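Local structure of ATP phosphoribosyltransferase (Thermotoga maritima, 1O63) at residues K104-F110 with L142-D148; D67-E71 with F110-R116. The protein probably catalyses the first step of histidine biosynthesis, joining ATP to 5-phosphoribose 1-diphosphate to give phosphoribosyl-ATP and diphosphate. One frame throughout, in Å; residues are numbered along the deposited sequence. Where two conformers were deposited one is given.

Contact 1. Residues K104-F110 with L142-D148; sequences KRIATKF and LSDLIVD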
ATOM      1  N   LYS A 104      -1.468  19.630 -15.276  1.00 32.28           N
ATOM      2  CA  LYS A 104      -2.126  19.448 -13.976  1.00 32.43           C
ATOM      3  C   LYS A 104      -1.386  18.458 -13.099  1.00 31.99           C
ATOM      4  O   LYS A 104      -1.130  17.318 -13.491  1.00 32.10           O
ATOM      5  CB  LYS A 104      -3.579  19.065 -14.209  1.00 31.66           C
ATOM      6  CG  LYS A 104      -4.354  20.140 -14.987  1.00 34.75           C
ATOM      7  CD  LYS A 104      -5.149  19.492 -16.123  1.00 35.30           C
ATOM      8  CE  LYS A 104      -6.065  20.514 -16.781  1.00 33.09           C
ATOM      9  NZ  LYS A 104      -5.261  21.441 -17.639  1.00 32.34           N
ATOM     10  N   ARG A 105      -0.983  18.889 -11.899  1.00 30.37           N
ATOM     11  CA  ARG A 105      -0.298  17.985 -10.971  1.00 29.91           C
ATOM     12  C   ARG A 105      -1.382  17.260 -10.135  1.00 28.44           C
ATOM     13  O   ARG A 105      -2.228  17.926  -9.548  1.00 25.00           O
ATOM     14  CB  ARG A 105       0.623  18.778 -10.036  1.00 31.77           C
ATOM     15  CG  ARG A 105       1.757  19.520 -10.742  1.00 35.59           C
ATOM     16  CD  ARG A 105       2.649  20.247  -9.715  1.00 37.29           C
ATOM     17  NE  ARG A 105       1.852  20.991  -8.756  1.00 42.82           N
ATOM     18  CZ  ARG A 105       2.199  21.308  -7.513  1.00 44.15           C
ATOM     19  NH1 ARG A 105       1.364  21.987  -6.739  1.00 41.96           N
ATOM     20  NH2 ARG A 105       3.395  20.992  -7.031  1.00 46.97           N
ATOM     21  N   ILE A 106      -1.475  15.941 -10.292  1.00 25.26           N
ATOM     22  CA  ILE A 106      -2.506  15.170  -9.600  1.00 23.37           C
ATOM     23  C   ILE A 106      -1.834  14.078  -8.750  1.00 24.84           C
ATOM     24  O   ILE A 106      -1.166  13.231  -9.340  1.00 22.43           O
ATOM     25  CB  ILE A 106      -3.460  14.468 -10.583  1.00 22.52           C
ATOM     26  CG1 ILE A 106      -3.918  15.442 -11.683  1.00 24.86           C
ATOM     27  CG2 ILE A 106      -4.636  13.860  -9.856  1.00 17.70           C
ATOM     28  CD1 ILE A 106      -4.849  14.836 -12.720  1.00 27.05           C
ATOM     29  N   ALA A 107      -2.094  14.121  -7.452  1.00 22.82           N
ATOM     30  CA  ALA A 107      -1.630  13.081  -6.526  1.00 21.90           C
ATOM     31  C   ALA A 107      -2.694  11.995  -6.451  1.00 22.12           C
ATOM     32  O   ALA A 107      -3.881  12.316  -6.494  1.00 20.34           O
ATOM     33  CB  ALA A 107      -1.483  13.662  -5.113  1.00 19.84           C
ATOM     34  N   THR A 108      -2.261  10.730  -6.332  1.00 22.47           N
ATOM     35  CA  THR A 108      -3.282   9.663  -6.273  1.00 22.25           C
ATOM     36  C   THR A 108      -2.620   8.341  -5.894  1.00 21.89           C
ATOM     37  O   THR A 108      -1.410   8.186  -6.105  1.00 22.18           O
ATOM     38  CB  THR A 108      -3.919   9.515  -7.679  1.00 20.16           C
ATOM     39  OG1 THR A 108      -4.898   8.482  -7.687  1.00 17.47           O
ATOM     40  CG2 THR A 108      -2.844   9.158  -8.711  1.00 19.86           C
ATOM     41  N   LYS A 109      -3.399   7.405  -5.396  1.00 22.07           N
ATOM     42  CA  LYS A 109      -2.987   6.026  -5.204  1.00 23.66           C
ATOM     43  C   LYS A 109      -3.308   5.200  -6.459  1.00 24.31           C
ATOM     44  O   LYS A 109      -2.971   4.004  -6.544  1.00 23.00           O
ATOM     45  CB  LYS A 109      -3.748   5.355  -4.050  1.00 28.94           C
ATOM     46  CG  LYS A 109      -3.636   6.085  -2.729  1.00 35.99           C
ATOM     47  CD  LYS A 109      -4.007   5.178  -1.570  1.00 39.92           C
ATOM     48  CE  LYS A 109      -5.486   5.160  -1.342  1.00 43.93           C
ATOM     49  NZ  LYS A 109      -5.861   4.572  -0.019  1.00 46.74           N
ATOM     50  N   PHE A 110      -4.084   5.803  -7.358  1.00 20.44           N
ATOM     51  CA  PHE A 110      -4.494   5.089  -8.588  1.00 22.52           C
ATOM     52  C   PHE A 110      -3.979   5.751  -9.845  1.00 23.30           C
ATOM     53  O   PHE A 110      -4.707   6.438 -10.567  1.00 20.72           O
ATOM     54  CB  PHE A 110      -6.043   5.051  -8.601  1.00 17.65           C
ATOM     55  CG  PHE A 110      -6.584   4.636  -7.231  1.00 21.55           C
ATOM     56  CD1 PHE A 110      -7.015   5.592  -6.349  1.00 18.46           C
ATOM     57  CD2 PHE A 110      -6.655   3.294  -6.871  1.00 20.33           C
ATOM     58  CE1 PHE A 110      -7.538   5.246  -5.107  1.00 20.70           C
ATOM     59  CE2 PHE A 110      -7.182   2.927  -5.644  1.00 20.03           C
ATOM     60  CZ  PHE A 110      -7.574   3.899  -4.740  1.00 19.93           C
ATOM     61  N   LEU A 142       1.973  19.823  -2.997  1.00 30.04           N
ATOM     62  CA  LEU A 142       2.519  18.680  -3.765  1.00 28.20           C
ATOM     63  C   LEU A 142       1.720  18.506  -5.052  1.00 27.11           C
ATOM     64  O   LEU A 142       2.253  18.124  -6.079  1.00 26.80           O
ATOM     65  CB  LEU A 142       2.412  17.439  -2.903  1.00 29.20           C
ATOM     66  CG  LEU A 142       3.129  16.168  -3.216  1.00 31.60           C
ATOM     67  CD1 LEU A 142       2.185  15.011  -3.482  1.00 31.61           C
ATOM     68  CD2 LEU A 142       4.185  16.305  -4.301  1.00 29.65           C
ATOM     69  N   SER A 143       0.414  18.824  -4.991  1.00 24.36           N
ATOM     70  CA  SER A 143      -0.378  18.689  -6.206  1.00 25.73           C
ATOM     71  C   SER A 143      -1.437  19.782  -6.280  1.00 25.53           C
ATOM     72  O   SER A 143      -1.714  20.443  -5.272  1.00 25.01           O
ATOM     73  CB  SER A 143      -1.054  17.301  -6.276  1.00 26.19           C
ATOM     74  OG  SER A 143      -2.166  17.199  -5.403  1.00 22.60           O
ATOM     75  N   ASP A 144      -1.992  19.918  -7.477  1.00 24.34           N
ATOM     76  CA  ASP A 144      -3.083  20.857  -7.685  1.00 24.74           C
ATOM     77  C   ASP A 144      -4.390  20.167  -7.315  1.00 24.43           C
ATOM     78  O   ASP A 144      -5.332  20.739  -6.778  1.00 23.71           O
ATOM     79  CB  ASP A 144      -3.075  21.293  -9.156  1.00 29.94           C
ATOM     80  CG  ASP A 144      -1.823  22.088  -9.519  1.00 33.70           C
ATOM     81  OD1 ASP A 144      -1.698  23.209  -9.007  1.00 33.74           O
ATOM     82  OD2 ASP A 144      -0.995  21.621 -10.330  1.00 35.15           O
ATOM     83  N   LEU A 145      -4.473  18.880  -7.686  1.00 20.74           N
ATOM     84  CA  LEU A 145      -5.668  18.097  -7.610  1.00 20.36           C
ATOM     85  C   LEU A 145      -5.344  16.671  -7.103  1.00 20.34           C
ATOM     86  O   LEU A 145      -4.203  16.265  -7.088  1.00 21.37           O
ATOM     87  CB  LEU A 145      -6.324  17.887  -9.002  1.00 18.32           C
ATOM     88  CG  LEU A 145      -6.672  19.119  -9.829  1.00 24.59           C
ATOM     89  CD1 LEU A 145      -6.906  18.769 -11.301  1.00 20.93           C
ATOM     90  CD2 LEU A 145      -7.879  19.857  -9.282  1.00 25.28           C
ATOM     91  N   ILE A 146      -6.395  15.982  -6.672  1.00 20.64           N
ATOM     92  CA  ILE A 146      -6.216  14.570  -6.328  1.00 21.81           C
ATOM     93  C   ILE A 146      -7.284  13.732  -7.029  1.00 19.35           C
ATOM     94  O   ILE A 146      -8.295  14.292  -7.458  1.00 21.85           O
ATOM     95  CB  ILE A 146      -6.306  14.275  -4.827  1.00 21.15           C
ATOM     96  CG1 ILE A 146      -7.710  14.593  -4.331  1.00 22.67           C
ATOM     97  CG2 ILE A 146      -5.194  15.021  -4.061  1.00 19.02           C
ATOM     98  CD1 ILE A 146      -7.991  14.297  -2.879  1.00 26.74           C
ATOM     99  N   VAL A 147      -6.983  12.450  -7.185  1.00 18.51           N
ATOM    100  CA  VAL A 147      -8.007  11.489  -7.648  1.00 19.58           C
ATOM    101  C   VAL A 147      -8.050  10.446  -6.524  1.00 20.42           C
ATOM    102  O   VAL A 147      -7.016   9.842  -6.245  1.00 20.72           O
ATOM    103  CB  VAL A 147      -7.698  10.850  -8.992  1.00 20.00           C
ATOM    104  CG1 VAL A 147      -8.548   9.608  -9.214  1.00 19.82           C
ATOM    105  CG2 VAL A 147      -7.868  11.826 -10.142  1.00 18.20           C
ATOM    106  N   ASP A 148      -9.160  10.375  -5.805  1.00 20.25           N
ATOM    107  CA  ASP A 148      -9.190   9.478  -4.632  1.00 22.52           C
ATOM    108  C   ASP A 148     -10.602   9.004  -4.342  1.00 21.87           C
ATOM    109  O   ASP A 148     -11.581   9.505  -4.907  1.00 21.72           O
ATOM    110  CB  ASP A 148      -8.622  10.192  -3.401  1.00 22.29           C
ATOM    111  CG  ASP A 148      -8.135   9.266  -2.314  1.00 27.60           C
ATOM    112  OD1 ASP A 148      -8.077   8.032  -2.533  1.00 29.98           O
ATOM    113  OD2 ASP A 148      -7.802   9.754  -1.214  1.00 28.60           O
TER
HETATM  114  O   HOH W   1      -5.740   8.299  -4.251  1.00 16.95           O

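Contact 2. Residues D67-E71 with F110-R116; sequences DVLLE and FPNVTQR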
ATOM      1  N   ASP A  67     -12.154  -0.099  -7.892  1.00 24.19           N
ATOM      2  CA  ASP A  67     -10.860   0.578  -7.904  1.00 24.43           C
ATOM      3  C   ASP A  67      -9.767  -0.408  -8.296  1.00 23.75           C
ATOM      4  O   ASP A  67      -8.980  -0.115  -9.205  1.00 24.70           O
ATOM      5  CB  ASP A  67     -10.575   1.240  -6.554  1.00 21.51           C
ATOM      6  CG  ASP A  67     -10.787   0.330  -5.368  1.00 27.23           C
ATOM      7  OD1 ASP A  67      -9.978   0.393  -4.413  1.00 28.64           O
ATOM      8  OD2 ASP A  67     -11.743  -0.477  -5.341  1.00 23.11           O
ATOM      9  N   VAL A  68      -9.708  -1.561  -7.642  1.00 21.31           N
ATOM     10  CA  VAL A  68      -8.709  -2.588  -7.965  1.00 20.00           C
ATOM     11  C   VAL A  68      -8.833  -2.998  -9.420  1.00 22.71           C
ATOM     12  O   VAL A  68      -7.867  -3.051 -10.169  1.00 21.12           O
ATOM     13  CB  VAL A  68      -8.850  -3.817  -7.058  1.00 21.85           C
ATOM     14  CG1 VAL A  68      -7.977  -4.992  -7.469  1.00 20.86           C
ATOM     15  CG2 VAL A  68      -8.556  -3.448  -5.592  1.00 26.30           C
ATOM     16  N   LEU A  69     -10.064  -3.347  -9.837  1.00 26.30           N
ATOM     17  CA  LEU A  69     -10.327  -3.823 -11.177  1.00 28.08           C
ATOM     18  C   LEU A  69      -9.907  -2.859 -12.263  1.00 28.94           C
ATOM     19  O   LEU A  69      -9.379  -3.282 -13.308  1.00 27.13           O
ATOM     20  CB  LEU A  69     -11.821  -4.170 -11.344  1.00 30.64           C
ATOM     21  CG  LEU A  69     -12.143  -5.637 -11.628  1.00 36.11           C
ATOM     22  CD1 LEU A  69     -11.372  -6.546 -10.698  1.00 32.49           C
ATOM     23  CD2 LEU A  69     -13.636  -5.924 -11.531  1.00 36.09           C
ATOM     24  N   LEU A  70     -10.213  -1.570 -12.061  1.00 27.71           N
ATOM     25  CA  LEU A  70      -9.875  -0.588 -13.104  1.00 26.59           C
ATOM     26  C   LEU A  70      -8.424  -0.157 -12.999  1.00 27.66           C
ATOM     27  O   LEU A  70      -7.880   0.328 -13.984  1.00 24.81           O
ATOM     28  CB  LEU A  70     -10.807   0.602 -13.063  1.00 26.09           C
ATOM     29  CG  LEU A  70     -12.001   0.717 -13.970  1.00 33.94           C
ATOM     30  CD1 LEU A  70     -12.331  -0.513 -14.800  1.00 29.75           C
ATOM     31  CD2 LEU A  70     -13.241   1.171 -13.197  1.00 32.82           C
ATOM     32  N   GLU A  71      -7.811  -0.218 -11.808  1.00 25.95           N
ATOM     33  CA  GLU A  71      -6.426   0.226 -11.704  1.00 27.74           C
ATOM     34  C   GLU A  71      -5.455  -0.788 -12.302  1.00 29.71           C
ATOM     35  O   GLU A  71      -4.372  -0.434 -12.758  1.00 30.29           O
ATOM     36  CB  GLU A  71      -6.073   0.518 -10.235  1.00 23.96           C
ATOM     37  CG  GLU A  71      -4.638   0.929 -10.021  1.00 27.35           C
ATOM     38  CD  GLU A  71      -4.293   2.230 -10.736  1.00 24.63           C
ATOM     39  OE1 GLU A  71      -3.122   2.478 -11.019  1.00 22.44           O
ATOM     40  OE2 GLU A  71      -5.228   3.023 -11.028  1.00 27.33           O
ATOM     41  N   PHE A 110      -4.084   5.803  -7.358  1.00 20.44           N
ATOM     42  CA  PHE A 110      -4.494   5.089  -8.588  1.00 22.52           C
ATOM     43  C   PHE A 110      -3.979   5.751  -9.845  1.00 23.30           C
ATOM     44  O   PHE A 110      -4.707   6.438 -10.567  1.00 20.72           O
ATOM     45  CB  PHE A 110      -6.043   5.051  -8.601  1.00 17.65           C
ATOM     46  CG  PHE A 110      -6.584   4.636  -7.231  1.00 21.55           C
ATOM     47  CD1 PHE A 110      -7.015   5.592  -6.349  1.00 18.46           C
ATOM     48  CD2 PHE A 110      -6.655   3.294  -6.871  1.00 20.33           C
ATOM     49  CE1 PHE A 110      -7.538   5.246  -5.107  1.00 20.70           C
ATOM     50  CE2 PHE A 110      -7.182   2.927  -5.644  1.00 20.03           C
ATOM     51  CZ  PHE A 110      -7.574   3.899  -4.740  1.00 19.93           C
ATOM     52  N   PRO A 111      -2.683   5.575 -10.163  1.00 25.32           N
ATOM     53  CA  PRO A 111      -2.093   6.204 -11.320  1.00 25.88           C
ATOM     54  C   PRO A 111      -2.665   5.780 -12.645  1.00 24.90           C
ATOM     55  O   PRO A 111      -2.795   6.674 -13.516  1.00 25.70           O
ATOM     56  CB  PRO A 111      -0.589   5.926 -11.187  1.00 26.51           C
ATOM     57  CG  PRO A 111      -0.504   4.733 -10.294  1.00 25.46           C
ATOM     58  CD  PRO A 111      -1.703   4.791  -9.403  1.00 24.53           C
ATOM     59  N   ASN A 112      -3.098   4.551 -12.884  1.00 24.28           N
ATOM     60  CA  ASN A 112      -3.657   4.190 -14.189  1.00 24.93           C
ATOM     61  C   ASN A 112      -5.051   4.780 -14.365  1.00 24.25           C
ATOM     62  O   ASN A 112      -5.405   5.277 -15.427  1.00 22.24           O
ATOM     63  CB  ASN A 112      -3.685   2.673 -14.400  1.00 27.16           C
ATOM     64  CG  ASN A 112      -2.282   2.086 -14.407  1.00 32.04           C
ATOM     65  OD1 ASN A 112      -1.345   2.730 -14.863  1.00 28.66           O
ATOM     66  ND2 ASN A 112      -2.132   0.885 -13.840  1.00 33.37           N
ATOM     67  N   VAL A 113      -5.885   4.631 -13.304  1.00 21.98           N
ATOM     68  CA  VAL A 113      -7.197   5.280 -13.304  1.00 20.37           C
ATOM     69  C   VAL A 113      -7.046   6.781 -13.610  1.00 20.93           C
ATOM     70  O   VAL A 113      -7.753   7.332 -14.433  1.00 20.14           O
ATOM     71  CB  VAL A 113      -7.852   5.122 -11.914  1.00 20.83           C
ATOM     72  CG1 VAL A 113      -8.919   6.171 -11.676  1.00 19.61           C
ATOM     73  CG2 VAL A 113      -8.440   3.704 -11.830  1.00 19.84           C
ATOM     74  N   THR A 114      -6.121   7.451 -12.924  1.00 22.39           N
ATOM     75  CA  THR A 114      -5.928   8.897 -13.123  1.00 21.91           C
ATOM     76  C   THR A 114      -5.441   9.171 -14.545  1.00 24.03           C
ATOM     77  O   THR A 114      -5.973  10.057 -15.231  1.00 21.99           O
ATOM     78  CB  THR A 114      -5.024   9.586 -12.120  0.50 26.64           C
ATOM     79  OG1 THR A 114      -4.727  10.942 -12.604  0.50 29.14           O
ATOM     80  CG2 THR A 114      -3.676   8.930 -11.956  0.50 29.33           C
ATOM     81  N   GLN A 115      -4.499   8.367 -15.041  1.00 23.25           N
ATOM     82  CA  GLN A 115      -4.024   8.576 -16.419  1.00 27.36           C
ATOM     83  C   GLN A 115      -5.173   8.409 -17.403  1.00 28.12           C
ATOM     84  O   GLN A 115      -5.324   9.219 -18.329  1.00 30.81           O
ATOM     85  CB  GLN A 115      -2.884   7.616 -16.738  1.00 31.67           C
ATOM     86  CG  GLN A 115      -2.531   7.546 -18.233  1.00 36.09           C
ATOM     87  CD  GLN A 115      -1.846   8.815 -18.693  1.00 40.62           C
ATOM     88  OE1 GLN A 115      -1.307   9.562 -17.870  1.00 44.60           O
ATOM     89  NE2 GLN A 115      -1.849   9.081 -19.992  1.00 41.27           N
ATOM     90  N   ARG A 116      -6.031   7.401 -17.190  1.00 27.40           N
ATOM     91  CA  ARG A 116      -7.179   7.192 -18.080  1.00 26.27           C
ATOM     92  C   ARG A 116      -8.122   8.390 -18.044  1.00 28.17           C
ATOM     93  O   ARG A 116      -8.741   8.772 -19.047  1.00 24.72           O
ATOM     94  CB  ARG A 116      -7.925   5.919 -17.685  1.00 32.38           C
ATOM     95  CG  ARG A 116      -8.910   5.389 -18.702  1.00 36.10           C
ATOM     96  CD  ARG A 116      -9.456   4.010 -18.311  1.00 34.44           C
ATOM     97  NE  ARG A 116      -8.369   3.053 -18.221  1.00 40.69           N
ATOM     98  CZ  ARG A 116      -7.945   2.421 -17.135  1.00 40.75           C
ATOM     99  NH1 ARG A 116      -8.563   2.598 -15.972  1.00 37.73           N
ATOM    100  NH2 ARG A 116      -6.908   1.597 -17.247  1.00 41.15           N
TER

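Contact 1. Residues K104-F110 with L142-D148
Strands 104-108 and 145-148 run side by side in the same direction, with I106 bridging L145 and A107 bridging I146. They are neighbouring parallel strands of the mixed sheet in a fold of the periplasmic binding protein type. The segment axes diverge by 35°. A107 binds both ways: its N donates to L145 O at 3.0 Å, and its O accepts from V147 N. R105 O opens the ladder by taking two donors, L145 N and D144 N. I106 and V147 put methyls on one face of the sheet, CG2 to CG2 at 3.8 Å, where T114 of helix 111-121 packs on them. On the other face A107 CB meets I146 CG2 and S143, beside A137 of helix 136-140. S143 OG donates to L145 O from above the carbonyl plane, so this oxygen also has two donors. At the start of the strand D144 OD2 is held twice by R105. R105 N gives D144 OD2 a bond of 3.2 Å, on the anti lone pair of that oxygen, and NE adds a weak one within a salt bridge. The guanidinium and carboxylate planes are 65° apart. The arginine chain bends near its end, which lays one guanidinium face over L142 O, while NH2 bonds G141 O. With an alanine here, D144 would probably lose its charged mate and G141 O this donor. At the far end a water accepts from K109 N and donates to V147 O, with a weaker bond to D148 OD1. T108 OG1 stands opposite the backbone N (chi1 179°); T108 OG1 donates to V147 O at 2.9 Å and accepts from F110 N at 2.8 Å in an ST turn.

Contact 2. Residues D67-E71 with F110-R116
E71 reaches from the end of helix 66-71 to the first turn of helix 111-121, where its carboxylate accepts the backbone N-H groups of N112 and V113. The two helices lie in different parts of the periplasmic binding protein-like fold, and their segment axes are 9.0 Å apart at an angle of 67°. E71 starts extended, with CG opposite its backbone N, then bends at chi2 (63°), which turns the carboxylate onto those N-H groups. E71 OE1 takes N112 N at 2.8 Å on its syn lone pair. E71 OE2 takes V113 N at 2.9 Å, also on the syn side but 28° out of the carboxylate plane. Both bonds are nearly straight, so the two oxygens fix the rotation of the group. The positive end of the helix dipole would probably favour the charged form of this buried acid. P111 CD packs against E71 OE1, and F110 CB lies 3.3 Å from E71 OE2. V113 CG2 lies near E71 OE2 and also packs on L70 CB. F48 packs on the E71 side chain from a nearby loop. D67 CB, one turn earlier in the helix, meets F110 CE2 obliquely, and M89 of strand 81-94 touches both residues. Two further side chains reach back to carbonyls at the end of helix 66-71. R116 is bent near its end, and R116 NH1 donates to L70 O at 3.1 Å; this oxygen lies at the guanidinium edge, somewhat tilted from its plane. N112 gives its side-chain amide to the E71 main chain. E71 is thus bound by N112 twice, at side chain and at backbone. N112 ND2 lies 2.8 Å from E71 O, almost in line with the C=O bond, with the oxygen in the amide plane.

Contact 1 is the more buried, a strand pair inside the sheet. Contact 2 is partly buried and joins two helices, with N112 and R116 exposed. The chain runs from strand 104-108 through a two-residue turn into helix 111-121, and F110 belongs to both contacts. The helix lies against the strands of contact 1: V147 CG1 packs on V113 CG1, and T114 packs near T108. The chemistry differs accordingly. Contact 1 rests on a backbone ladder with apolar methyls, and its salt bridge lies at one end. In contact 2 every cross-segment hydrogen bond uses a side chain, and helix ends supply the backbone groups.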